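Local coordinates for protein rutinosidase (Aspergillus niger, PDB 6I1A) that hydrolyses glycosidic bonds as a rutinosidase of glycosyl hydrolase family 5, and may also act on cell-wall beta-1,3-glucans, at residues 131-136 / 186-191. Numbering follows the deposited sequence.
Sequences HIIIDT and SYTLEP
Two neighbouring parallel strands of the TIM barrel of this family 5 glycosidase meet here, paired from Ile132 with Tyr187 to Asp135 with Glu190. Helix 161-179 lies in the connection between them, a beta-alpha-beta crossover. Five backbone hydrogen bonds join the strands. They start at Ile132 N to Ser186 O (2.8 Å) and finish at Thr136 N to Glu190 O (3.0 Å). Thr188 and Glu190 each use both N and O, bonding to the residues before and after their strand partner, as parallel pairing requires. Tyr187 CA also lies 3.1 Å from Ile132 O, a CA-H...O contact.

Ile133, Asp135, Thr188 and Glu190 share the barrel-interior face, where Met240 of strand 239-241 meets Ile133, Thr188 and Glu190. Asp135 and Glu190 run side by side, with Asp135 OD1 4.1 Å from Glu190 OE1 and their carboxylate planes 57° apart. Arg92 makes a salt bridge with Glu190 OE1 and a weak, long ion pair with Asp135 OD2, which probably offsets part of the repulsion between the two acids; Glu190 OE2 also lies close to Asp264 OD2. Asp135 OD2 is also hydrogen-bonded to His137.

Ile132, Ile134 and Tyr187 pack together on the other face, and Ile132 and Tyr187 touch helix 113-128. Tyr187 CD2 is touched by both Ile132 CB and Ile134 CD1. The Tyr187 side chain also touches Ala121 and Ile125 of that helix.

At the start of the strands, His131 CG is anti to its backbone N and beside the carbonyl carbon (chi1 -166°), where it lies 3.7 Å from Ser186 O. Ser186 O lies over one face of the imidazole, offset toward the rim. Thr188 OG1, which also bonds to Trp17 NE1, meets the ring edge in plane: His131 NE2 and Thr188 OG1 share a nearly straight 2.7 Å hydrogen bond.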
loop_
_atom_site.group_PDB
_atom_site.type_symbol
_atom_site.label_atom_id
_atom_site.label_comp_id
_atom_site.label_asym_id
_atom_site.label_seq_id
_atom_site.Cartn_x
_atom_site.Cartn_y
_atom_site.Cartn_z
ATOM N N HIS A 131 -27.512 -15.434 -9.158
ATOM C CA HIS A 131 -27.465 -14.011 -9.633
ATOM C C HIS A 131 -26.324 -13.878 -10.628
ATOM O O HIS A 131 -25.289 -14.530 -10.394
ATOM C CB HIS A 131 -27.342 -13.042 -8.462
ATOM C CG HIS A 131 -27.614 -11.602 -8.822
ATOM N ND1 HIS A 131 -28.877 -11.135 -9.087
ATOM C CD2 HIS A 131 -26.746 -10.575 -9.100
ATOM C CE1 HIS A 131 -28.789 -9.849 -9.415
ATOM N NE2 HIS A 131 -27.530 -9.499 -9.459
ATOM N N ILE A 132 -26.504 -13.114 -11.685
ATOM C CA ILE A 132 -25.553 -12.971 -12.781
ATOM C C ILE A 132 -25.029 -11.545 -12.787
ATOM O O ILE A 132 -25.842 -10.617 -12.969
ATOM C CB ILE A 132 -26.166 -13.343 -14.130
ATOM C CG1 ILE A 132 -26.917 -14.687 -14.108
ATOM C CG2 ILE A 132 -25.129 -13.305 -15.199
ATOM C CD1 ILE A 132 -26.012 -15.911 -13.888
ATOM N N ILE A 133 -23.726 -11.370 -12.730
ATOM C CA ILE A 133 -23.085 -10.060 -12.985
ATOM C C ILE A 133 -22.515 -10.052 -14.398
ATOM O O ILE A 133 -21.646 -10.881 -14.695
ATOM C CB ILE A 133 -21.978 -9.741 -12.002
ATOM C CG1 ILE A 133 -22.501 -9.719 -10.566
ATOM C CG2 ILE A 133 -21.224 -8.448 -12.346
ATOM C CD1 ILE A 133 -21.407 -9.892 -9.529
ATOM N N ILE A 134 -23.019 -9.196 -15.300
ATOM C CA ILE A 134 -22.482 -9.074 -16.651
ATOM C C ILE A 134 -21.442 -7.942 -16.638
ATOM O O ILE A 134 -21.804 -6.779 -16.328
ATOM C CB ILE A 134 -23.555 -8.846 -17.735
ATOM C CG1 ILE A 134 -24.576 -9.982 -17.757
ATOM C CG2 ILE A 134 -22.871 -8.639 -19.076
ATOM C CD1 ILE A 134 -25.749 -9.695 -18.679
ATOM N N ASP A 135 -20.179 -8.273 -16.876
ATOM C CA ASP A 135 -19.071 -7.320 -16.822
ATOM C C ASP A 135 -18.556 -7.044 -18.229
ATOM O O ASP A 135 -18.131 -7.982 -18.935
ATOM C CB ASP A 135 -18.012 -7.957 -15.911
ATOM C CG ASP A 135 -16.602 -7.466 -16.118
ATOM O OD1 ASP A 135 -16.345 -6.287 -16.411
ATOM O OD2 ASP A 135 -15.706 -8.335 -15.867
ATOM N N THR A 136 -18.547 -5.779 -18.644
ATOM C CA THR A 136 -17.873 -5.361 -19.875
ATOM C C THR A 136 -16.403 -5.104 -19.535
ATOM O O THR A 136 -16.070 -3.977 -19.101
ATOM C CB THR A 136 -18.605 -4.202 -20.563
ATOM O OG1 THR A 136 -18.746 -3.133 -19.650
ATOM C CG2 THR A 136 -19.984 -4.656 -20.969
ATOM N N SER A 186 -32.544 -11.022 -12.325
ATOM C CA SER A 186 -31.404 -11.953 -12.056
ATOM C C SER A 186 -30.051 -11.283 -12.370
ATOM O O SER A 186 -29.026 -11.963 -12.224
ATOM C CB SER A 186 -31.520 -13.175 -12.855
ATOM O OG SER A 186 -32.728 -13.896 -12.486
ATOM N N TYR A 187 -29.980 -10.036 -12.813
ATOM C CA TYR A 187 -28.737 -9.455 -13.395
ATOM C C TYR A 187 -28.330 -8.172 -12.709
ATOM O O TYR A 187 -29.172 -7.275 -12.370
ATOM C CB TYR A 187 -28.912 -9.183 -14.874
ATOM C CG TYR A 187 -29.161 -10.423 -15.681
ATOM C CD1 TYR A 187 -30.475 -10.887 -15.867
ATOM C CD2 TYR A 187 -28.159 -11.166 -16.279
ATOM C CE1 TYR A 187 -30.740 -12.032 -16.612
ATOM C CE2 TYR A 187 -28.414 -12.289 -17.035
ATOM C CZ TYR A 187 -29.719 -12.740 -17.209
ATOM O OH TYR A 187 -29.910 -13.851 -17.960
ATOM N N THR A 188 -27.014 -8.024 -12.561
ATOM C CA THR A 188 -26.324 -6.788 -12.187
ATOM C C THR A 188 -25.431 -6.389 -13.348
ATOM O O THR A 188 -24.751 -7.222 -13.925
ATOM C CB THR A 188 -25.562 -6.928 -10.866
ATOM O OG1 THR A 188 -26.510 -7.053 -9.811
ATOM C CG2 THR A 188 -24.585 -5.833 -10.589
ATOM N N LEU A 189 -25.418 -5.096 -13.700
ATOM C CA LEU A 189 -24.627 -4.590 -14.827
ATOM C C LEU A 189 -23.346 -3.927 -14.316
ATOM O O LEU A 189 -23.407 -2.965 -13.509
ATOM C CB LEU A 189 -25.493 -3.554 -15.577
ATOM C CG LEU A 189 -25.011 -3.126 -16.938
ATOM C CD1 LEU A 189 -26.184 -2.523 -17.786
ATOM C CD2 LEU A 189 -23.968 -2.101 -16.828
ATOM N N GLU A 190 -22.199 -4.415 -14.774
ATOM C CA GLU A 190 -20.885 -3.871 -14.406
ATOM C C GLU A 190 -20.205 -3.288 -15.640
ATOM O O GLU A 190 -19.723 -4.028 -16.518
ATOM C CB GLU A 190 -19.980 -4.964 -13.819
ATOM C CG GLU A 190 -18.680 -4.398 -13.296
ATOM C CD GLU A 190 -17.897 -5.341 -12.428
ATOM O OE1 GLU A 190 -17.976 -6.573 -12.616
ATOM O OE2 GLU A 190 -17.252 -4.830 -11.471
ATOM N N PRO A 191 -20.218 -1.939 -15.789
ATOM C CA PRO A 191 -19.863 -1.336 -17.081
ATOM C C PRO A 191 -18.394 -0.997 -17.330
ATOM O O PRO A 191 -18.043 -0.507 -18.403
ATOM C CB PRO A 191 -20.694 -0.028 -17.000
ATOM C CG PRO A 191 -20.649 0.357 -15.572
ATOM C CD PRO A 191 -20.847 -0.991 -14.876
#